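Local coordinates for homoprotocatechuate 2,3-dioxygenase (Brevibacterium fuscum, PDB 4Z6M), which catalyses the iron(II)-dependent opening of the aromatic ring of homoprotocatechuate, using dioxygen to cleave next to the two hydroxyl groups, at residues I15-L23 / V151-V159; H214-I225 / H264-D272. The protein carries 1 engineered substitution. All coordinates share one frame; numbering follows the deposited sequence. Where two conformers were deposited one is given.

Contact 1 of 2, residues I15-L23 / V151-V159; sequences ILRCAYAEL and VRLDHFNQV. With FE2 (Fe (II) ion), chain E.
Cys18 and Phe156 meet where two strands cross almost at a right angle (93°), with their axes 6.9 Å apart. Each is the first strand of a glyoxalase-family beta-alpha-beta-beta-beta region. The two strands belong to different sheets, which pack face to face here without a direct hydrogen bond across.

From Cys18 outward, CB lies 3.6 Å from CE2 of the Phe156 ring. With chi1 at 65°, SG sits between the backbone N and the carbonyl carbon and reaches over the opposing backbone, coming within 3.1 Å of Asp154 O, a close approach that is not counted as a hydrogen bond; that carbonyl is hydrogen-bonded to Lys196. The same sulfur stands above the Phe156 face at a distance, 5.1 Å from the ring centroid and 14° off its normal. Farther round that ring, CZ approaches Tyr20 O at 3.4 Å and CE1 meets the methyl of Ala21. Leu153 CD2 packs by Cys18 SG and lies 3.3 Å from Ala19 O.

A water links the two backbones, donating to Cys18 O and Leu153 O and accepting from Arg17 NH2, whose guanidinium also pairs with Glu58.

Both strands carry a classic beta bulge, Ala19-Tyr20 opposite Ala78 and Asp154-His155 opposite Ala216. His155 leaves its strand on the side away from Cys18 and binds iron through NE2; its ND1 donates in the ring plane, at 2.7 Å, to the anti lone pair of Asp154 OD2.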
# COMPACT_ATOMS: atom_id res chain seq x y z
N ILE A 15 30.53 -15.66 6.78
CA ILE A 15 30.01 -14.46 6.15
C ILE A 15 28.59 -14.19 6.67
O ILE A 15 27.72 -15.07 6.63
CB ILE A 15 30.00 -14.60 4.62
CG1 ILE A 15 31.44 -14.76 4.08
CG2 ILE A 15 29.27 -13.44 3.96
CD1 ILE A 15 31.49 -15.44 2.72
N LEU A 16 28.36 -12.96 7.12
CA LEU A 16 27.02 -12.56 7.58
C LEU A 16 26.07 -12.20 6.43
O LEU A 16 24.91 -12.62 6.43
CB LEU A 16 27.14 -11.36 8.51
CG LEU A 16 27.94 -11.53 9.79
CD1 LEU A 16 28.19 -10.17 10.42
CD2 LEU A 16 27.18 -12.47 10.74
N ARG A 17 26.54 -11.36 5.51
CA ARG A 17 25.66 -10.68 4.56
C ARG A 17 26.50 -9.86 3.62
O ARG A 17 27.62 -9.46 3.96
CB ARG A 17 24.65 -9.75 5.24
CG ARG A 17 25.28 -8.71 6.16
CD ARG A 17 24.31 -7.59 6.44
NE ARG A 17 24.78 -6.62 7.42
CZ ARG A 17 24.51 -5.31 7.38
NH1 ARG A 17 24.93 -4.52 8.35
NH2 ARG A 17 23.81 -4.80 6.39
N CYS A 18 25.92 -9.52 2.48
CA CYS A 18 26.41 -8.38 1.73
C CYS A 18 26.31 -7.12 2.57
O CYS A 18 25.39 -6.96 3.37
CB CYS A 18 25.66 -8.21 0.42
SG CYS A 18 23.91 -7.82 0.56
N ALA A 19 27.29 -6.24 2.41
CA ALA A 19 27.35 -5.04 3.27
C ALA A 19 27.49 -3.72 2.53
O ALA A 19 26.83 -2.75 2.88
CB ALA A 19 28.46 -5.16 4.29
N TYR A 20 28.39 -3.65 1.54
CA TYR A 20 28.47 -2.43 0.73
C TYR A 20 29.16 -2.73 -0.57
O TYR A 20 29.87 -3.73 -0.68
CB TYR A 20 29.18 -1.26 1.47
CG TYR A 20 30.70 -1.35 1.54
CD1 TYR A 20 31.33 -1.96 2.61
CD2 TYR A 20 31.49 -0.77 0.56
CE1 TYR A 20 32.72 -2.03 2.69
CE2 TYR A 20 32.88 -0.84 0.63
CZ TYR A 20 33.49 -1.48 1.68
OH TYR A 20 34.87 -1.53 1.71
N ALA A 21 28.93 -1.86 -1.56
CA ALA A 21 29.75 -1.85 -2.77
C ALA A 21 30.47 -0.51 -2.87
O ALA A 21 29.93 0.52 -2.51
CB ALA A 21 28.92 -2.08 -4.02
N GLU A 22 31.68 -0.56 -3.43
CA GLU A 22 32.41 0.64 -3.85
C GLU A 22 32.38 0.69 -5.38
O GLU A 22 32.91 -0.22 -6.04
CB GLU A 22 33.86 0.61 -3.33
CG GLU A 22 34.59 1.90 -3.68
CD GLU A 22 36.03 1.97 -3.19
OE1 GLU A 22 36.57 0.96 -2.67
OE2 GLU A 22 36.60 3.08 -3.30
N LEU A 23 31.71 1.70 -5.91
CA LEU A 23 31.62 1.96 -7.34
C LEU A 23 32.48 3.15 -7.71
O LEU A 23 32.39 4.20 -7.08
CB LEU A 23 30.17 2.25 -7.74
CG LEU A 23 29.14 1.15 -7.49
CD1 LEU A 23 27.76 1.65 -7.89
CD2 LEU A 23 29.47 -0.13 -8.23
N VAL A 151 15.52 1.08 2.03
CA VAL A 151 15.62 0.75 3.46
C VAL A 151 16.77 -0.17 3.84
O VAL A 151 17.25 -0.09 4.97
CB VAL A 151 14.27 0.21 4.00
CG1 VAL A 151 13.16 1.22 3.74
CG2 VAL A 151 13.90 -1.14 3.41
N ARG A 152 17.23 -1.02 2.91
CA ARG A 152 18.33 -1.95 3.16
C ARG A 152 19.11 -2.15 1.88
O ARG A 152 18.55 -2.00 0.78
CB ARG A 152 17.83 -3.32 3.61
CG ARG A 152 17.23 -3.38 5.00
CD ARG A 152 16.89 -4.81 5.38
NE ARG A 152 15.82 -5.33 4.53
CZ ARG A 152 14.53 -5.06 4.71
NH1 ARG A 152 14.14 -4.29 5.72
NH2 ARG A 152 13.62 -5.57 3.89
N LEU A 153 20.39 -2.50 2.00
CA LEU A 153 21.08 -3.18 0.92
C LEU A 153 20.64 -4.63 0.91
O LEU A 153 20.71 -5.30 1.95
CB LEU A 153 22.59 -3.12 1.15
CG LEU A 153 23.41 -3.84 0.08
CD1 LEU A 153 23.30 -3.14 -1.25
CD2 LEU A 153 24.84 -3.96 0.53
N ASP A 154 20.25 -5.15 -0.25
CA ASP A 154 19.83 -6.55 -0.31
C ASP A 154 20.82 -7.54 -0.93
O ASP A 154 21.05 -8.61 -0.34
CB ASP A 154 18.49 -6.71 -1.00
CG ASP A 154 17.94 -8.12 -0.77
OD1 ASP A 154 17.44 -8.40 0.34
OD2 ASP A 154 18.07 -8.96 -1.69
N HIS A 155 21.40 -7.22 -2.08
CA HIS A 155 22.27 -8.18 -2.73
C HIS A 155 23.09 -7.56 -3.85
O HIS A 155 22.85 -6.44 -4.29
CB HIS A 155 21.46 -9.38 -3.30
CG HIS A 155 20.49 -9.04 -4.40
ND1 HIS A 155 19.16 -8.75 -4.16
CD2 HIS A 155 20.63 -9.03 -5.75
CE1 HIS A 155 18.54 -8.57 -5.31
NE2 HIS A 155 19.41 -8.74 -6.29
N PHE A 156 24.07 -8.34 -4.31
CA PHE A 156 24.78 -8.10 -5.54
C PHE A 156 24.38 -9.14 -6.58
O PHE A 156 23.87 -10.21 -6.24
CB PHE A 156 26.30 -8.24 -5.32
CG PHE A 156 26.83 -7.48 -4.12
CD1 PHE A 156 26.61 -6.11 -3.97
CD2 PHE A 156 27.56 -8.15 -3.14
CE1 PHE A 156 27.15 -5.44 -2.89
CE2 PHE A 156 28.09 -7.47 -2.06
CZ PHE A 156 27.87 -6.13 -1.94
N ASN A 157 24.67 -8.84 -7.84
CA ASN A 157 24.50 -9.83 -8.90
C ASN A 157 25.68 -9.69 -9.87
O ASN A 157 25.96 -8.59 -10.33
CB ASN A 157 23.15 -9.64 -9.60
CG ASN A 157 22.85 -10.74 -10.60
OD1 ASN A 157 23.61 -10.97 -11.54
ND2 ASN A 157 21.72 -11.43 -10.40
N GLN A 158 26.37 -10.81 -10.11
CA GLN A 158 27.62 -10.89 -10.88
C GLN A 158 27.39 -11.60 -12.20
O GLN A 158 26.74 -12.64 -12.24
CB GLN A 158 28.61 -11.70 -10.07
CG GLN A 158 28.89 -11.15 -8.69
CD GLN A 158 29.72 -12.07 -7.84
OE1 GLN A 158 29.43 -12.31 -6.68
NE2 GLN A 158 30.77 -12.60 -8.42
N VAL A 159 27.96 -11.08 -13.28
CA VAL A 159 27.96 -11.78 -14.55
C VAL A 159 29.26 -12.58 -14.68
O VAL A 159 30.36 -12.03 -14.55
CB VAL A 159 27.83 -10.83 -15.76
CG1 VAL A 159 27.65 -11.62 -17.03
CG2 VAL A 159 26.71 -9.81 -15.60
FE FE2 E . 18.74 -9.02 -8.39
O HOH W 1 22.68 -6.10 3.84
O HOH W 2 19.73 -10.93 -8.35
O HOH W 3 16.84 -9.82 -7.73
O HOH W 4 17.99 -9.60 -10.38

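Contact 2 of 2, residues H214-I225 / H264-D272; sequences HVAFSTHEKHNI and HRIEIYTQD. With FE2 (Fe (II) ion), chain E.
Strands 214-218 and 265-270 run parallel, their axes 4.5 Å apart at closest and turned by 32°, with backbone hydrogen bonds passing from Val215 N to Arg265 O, Glu267 N to Val215 O, Phe217 N to Glu267 O and Thr219 N to Tyr269 O, plus a weak one from Tyr269 N to Phe217 O.

On the face shared by Ala216 and Glu267 lies the metal. CG of Glu267 is anti to its own backbone N (chi1 -173°) and the chain stays extended, which carries OE1 to 2.1 Å from iron; His214 NE2 binds at 2.2 Å. Ring and carboxylate planes stand 80° apart, and the short gap of 2.9 Å between His214 NE2 and Glu267 OE1 comes from the shared metal, not from a hydrogen bond. The other oxygen, OE2, accepts from His248, a second-shell hold on the carboxylate's rotation.

The opposite face is apolar. Ile266 CG2 touches the edge of the Phe217 ring, while Ile268 CG2 lies 3.5 Å from Thr219 CG2 and equally 3.5 Å from Ile225 CG1, seating the first turn of helix 222-234 on the strand.

Farther along, Thr270 OG1 donates to Thr219 O at 2.8 Å from above the carbonyl plane. The Gln271 amide works at both ends: NE2 donates to His220 O, and OE1 accepts from Lys222 NZ at 2.9 Å. Glu221 of the second subunit also bonds to that amide and to Lys222.

Together with His155, the paired strands build the facial triad of two histidines and one carboxylate of an extradiol dioxygenase.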
# COMPACT_ATOMS: atom_id res chain seq x y z
N HIS A 214 24.33 -5.92 -11.13
CA HIS A 214 23.65 -4.87 -10.35
C HIS A 214 23.95 -4.94 -8.89
O HIS A 214 24.49 -5.94 -8.40
CB HIS A 214 22.14 -4.89 -10.58
CG HIS A 214 21.45 -6.19 -10.28
ND1 HIS A 214 21.23 -7.15 -11.24
CD2 HIS A 214 20.86 -6.64 -9.15
CE1 HIS A 214 20.53 -8.15 -10.70
NE2 HIS A 214 20.33 -7.88 -9.43
N VAL A 215 23.60 -3.85 -8.20
CA VAL A 215 23.47 -3.80 -6.76
C VAL A 215 21.99 -3.58 -6.49
O VAL A 215 21.37 -2.75 -7.15
CB VAL A 215 24.30 -2.62 -6.19
CG1 VAL A 215 24.15 -2.54 -4.68
CG2 VAL A 215 25.75 -2.75 -6.59
N ALA A 216 21.44 -4.28 -5.49
CA ALA A 216 20.03 -4.18 -5.16
C ALA A 216 19.79 -3.63 -3.77
O ALA A 216 20.41 -4.09 -2.80
CB ALA A 216 19.38 -5.56 -5.25
N PHE A 217 18.85 -2.68 -3.70
CA PHE A 217 18.35 -2.14 -2.45
C PHE A 217 16.89 -2.50 -2.28
O PHE A 217 16.15 -2.59 -3.24
CB PHE A 217 18.47 -0.62 -2.44
CG PHE A 217 19.88 -0.13 -2.34
CD1 PHE A 217 20.63 0.09 -3.49
CD2 PHE A 217 20.45 0.13 -1.09
CE1 PHE A 217 21.92 0.54 -3.39
CE2 PHE A 217 21.75 0.58 -1.00
CZ PHE A 217 22.48 0.77 -2.16
N SER A 218 16.48 -2.68 -1.02
CA SER A 218 15.09 -2.99 -0.65
C SER A 218 14.28 -1.73 -0.37
O SER A 218 14.83 -0.73 0.07
CB SER A 218 15.02 -3.85 0.61
OG SER A 218 15.77 -5.05 0.49
N THR A 219 12.97 -1.83 -0.56
CA THR A 219 12.01 -0.91 0.03
C THR A 219 11.11 -1.69 1.00
O THR A 219 11.12 -2.93 1.03
CB THR A 219 11.09 -0.29 -1.04
OG1 THR A 219 10.38 -1.35 -1.71
CG2 THR A 219 11.87 0.54 -2.04
N HIS A 220 10.30 -0.97 1.77
CA HIS A 220 9.31 -1.60 2.62
C HIS A 220 8.18 -2.22 1.81
O HIS A 220 7.79 -3.36 2.06
CB HIS A 220 8.72 -0.57 3.60
CG HIS A 220 9.63 -0.21 4.71
ND1 HIS A 220 9.85 1.11 5.08
CD2 HIS A 220 10.38 -0.97 5.54
CE1 HIS A 220 10.70 1.14 6.09
NE2 HIS A 220 11.03 -0.11 6.39
N GLU A 221 7.66 -1.45 0.86
CA GLU A 221 6.42 -1.82 0.19
C GLU A 221 6.52 -1.61 -1.31
O GLU A 221 7.42 -0.95 -1.83
CB GLU A 221 5.21 -1.06 0.80
CG GLU A 221 5.02 -1.42 2.28
CD GLU A 221 3.67 -1.11 2.88
OE1 GLU A 221 2.91 -0.33 2.28
OE2 GLU A 221 3.37 -1.64 3.95
N LYS A 222 5.58 -2.23 -2.01
CA LYS A 222 5.57 -2.17 -3.45
C LYS A 222 5.34 -0.72 -3.94
O LYS A 222 5.96 -0.30 -4.93
CB LYS A 222 4.56 -3.19 -4.01
CG LYS A 222 4.93 -4.64 -3.67
CD LYS A 222 3.97 -5.69 -4.20
CE LYS A 222 2.70 -5.80 -3.38
NZ LYS A 222 2.86 -6.48 -2.07
N HIS A 223 4.52 0.04 -3.23
CA HIS A 223 4.24 1.40 -3.68
C HIS A 223 5.48 2.27 -3.63
O HIS A 223 5.57 3.25 -4.37
CB HIS A 223 3.12 2.03 -2.86
CG HIS A 223 3.43 2.18 -1.42
ND1 HIS A 223 4.17 3.22 -0.90
CD2 HIS A 223 3.07 1.41 -0.36
CE1 HIS A 223 4.27 3.08 0.41
NE2 HIS A 223 3.63 1.98 0.76
N ASN A 224 6.47 1.91 -2.82
CA ASN A 224 7.71 2.69 -2.78
C ASN A 224 8.47 2.55 -4.09
O ASN A 224 9.08 3.50 -4.58
CB ASN A 224 8.57 2.27 -1.60
CG ASN A 224 7.87 2.46 -0.28
OD1 ASN A 224 7.48 1.50 0.37
ND2 ASN A 224 7.73 3.70 0.13
N ILE A 225 8.42 1.35 -4.68
CA ILE A 225 9.06 1.10 -5.99
C ILE A 225 8.30 1.82 -7.10
O ILE A 225 8.91 2.45 -7.98
CB ILE A 225 9.19 -0.41 -6.24
CG1 ILE A 225 10.21 -0.99 -5.24
CG2 ILE A 225 9.59 -0.69 -7.69
CD1 ILE A 225 10.36 -2.49 -5.27
N HIS A 264 25.82 2.10 -14.32
CA HIS A 264 25.72 1.07 -13.28
C HIS A 264 24.23 0.80 -13.02
O HIS A 264 23.45 1.73 -12.83
CB HIS A 264 26.38 1.45 -11.97
CG HIS A 264 27.84 1.73 -12.07
ND1 HIS A 264 28.75 0.85 -12.63
CD2 HIS A 264 28.55 2.79 -11.64
CE1 HIS A 264 29.97 1.37 -12.52
NE2 HIS A 264 29.87 2.54 -11.90
N ARG A 265 23.85 -0.47 -13.01
CA ARG A 265 22.46 -0.88 -12.80
C ARG A 265 22.17 -1.07 -11.34
O ARG A 265 22.90 -1.76 -10.61
CB ARG A 265 22.23 -2.17 -13.58
CG ARG A 265 20.83 -2.74 -13.48
CD ARG A 265 20.71 -4.08 -14.19
NE ARG A 265 20.82 -3.99 -15.64
CZ ARG A 265 21.87 -4.37 -16.38
NH1 ARG A 265 22.98 -4.82 -15.82
NH2 ARG A 265 21.78 -4.29 -17.71
N ILE A 266 21.06 -0.47 -10.91
CA ILE A 266 20.57 -0.60 -9.54
C ILE A 266 19.20 -1.28 -9.62
O ILE A 266 18.34 -0.86 -10.40
CB ILE A 266 20.43 0.77 -8.85
CG1 ILE A 266 21.79 1.50 -8.90
CG2 ILE A 266 19.93 0.61 -7.43
CD1 ILE A 266 22.91 0.84 -8.14
N GLU A 267 19.02 -2.33 -8.83
CA GLU A 267 17.72 -2.95 -8.65
C GLU A 267 17.11 -2.41 -7.36
O GLU A 267 17.79 -2.27 -6.33
CB GLU A 267 17.84 -4.47 -8.56
CG GLU A 267 16.52 -5.20 -8.55
CD GLU A 267 16.63 -6.70 -8.45
OE1 GLU A 267 17.76 -7.20 -8.34
OE2 GLU A 267 15.57 -7.38 -8.47
N ILE A 268 15.80 -2.20 -7.40
CA ILE A 268 14.99 -1.95 -6.22
C ILE A 268 14.08 -3.16 -6.05
O ILE A 268 13.58 -3.68 -7.02
CB ILE A 268 14.16 -0.65 -6.35
CG1 ILE A 268 14.91 0.50 -7.08
CG2 ILE A 268 13.67 -0.28 -4.95
CD1 ILE A 268 16.12 0.98 -6.36
N TYR A 269 13.93 -3.64 -4.81
CA TYR A 269 13.51 -4.99 -4.55
C TYR A 269 12.70 -5.04 -3.27
O TYR A 269 13.02 -4.36 -2.28
CB TYR A 269 14.78 -5.81 -4.36
CG TYR A 269 14.74 -7.29 -4.15
CD1 TYR A 269 14.81 -8.17 -5.22
CD2 TYR A 269 14.78 -7.81 -2.87
CE1 TYR A 269 14.91 -9.53 -5.01
CE2 TYR A 269 14.87 -9.17 -2.66
CZ TYR A 269 14.94 -10.03 -3.74
OH TYR A 269 15.09 -11.39 -3.56
N THR A 270 11.65 -5.85 -3.21
CA THR A 270 10.97 -6.05 -1.92
C THR A 270 10.22 -7.37 -1.87
O THR A 270 9.74 -7.84 -2.89
CB THR A 270 10.03 -4.87 -1.56
OG1 THR A 270 9.63 -4.96 -0.18
CG2 THR A 270 8.79 -4.82 -2.45
N GLN A 271 10.14 -7.94 -0.67
CA GLN A 271 9.18 -9.00 -0.33
C GLN A 271 9.47 -10.35 -0.95
O GLN A 271 8.59 -11.09 -1.36
CB GLN A 271 7.74 -8.54 -0.57
CG GLN A 271 7.36 -7.47 0.44
CD GLN A 271 6.13 -6.67 0.06
OE1 GLN A 271 5.20 -7.20 -0.55
NE2 GLN A 271 6.11 -5.41 0.42
N ASP A 272 10.75 -10.72 -0.94
CA ASP A 272 11.12 -12.13 -1.06
C ASP A 272 10.87 -12.86 0.27
O ASP A 272 10.24 -12.31 1.17
CB ASP A 272 12.55 -12.27 -1.60
CG ASP A 272 13.63 -11.84 -0.61
OD1 ASP A 272 13.31 -11.21 0.42
OD2 ASP A 272 14.82 -12.11 -0.93
FE FE2 E . 18.74 -9.02 -8.39
O HOH W 3 16.84 -9.82 -7.73
O HOH W 2 19.73 -10.93 -8.35
O HOH W 4 17.99 -9.60 -10.38

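Overall arrangement
The contacts come in series along the chain, contact 1 closing before contact 2 opens, and their centres lie 12 Å apart. Strand 152-160 of contact 1 is the immediate antiparallel neighbour of strand 211-218 of contact 2, which in turn pairs with 265-270, so all three protein ligands of the iron (His155, His214 and Glu267) sit on three consecutive strands of one mixed sheet. Probable hydrogen bonds from Val151 N to Ser218 O and from Asp154 N to Ala216 O stitch the two contacts together. Strand 15-25 belongs to the other large sheet and packs from the side away from the metal. The first glyoxalase-like region thus backs the second, which alone supplies the protein ligands of the iron.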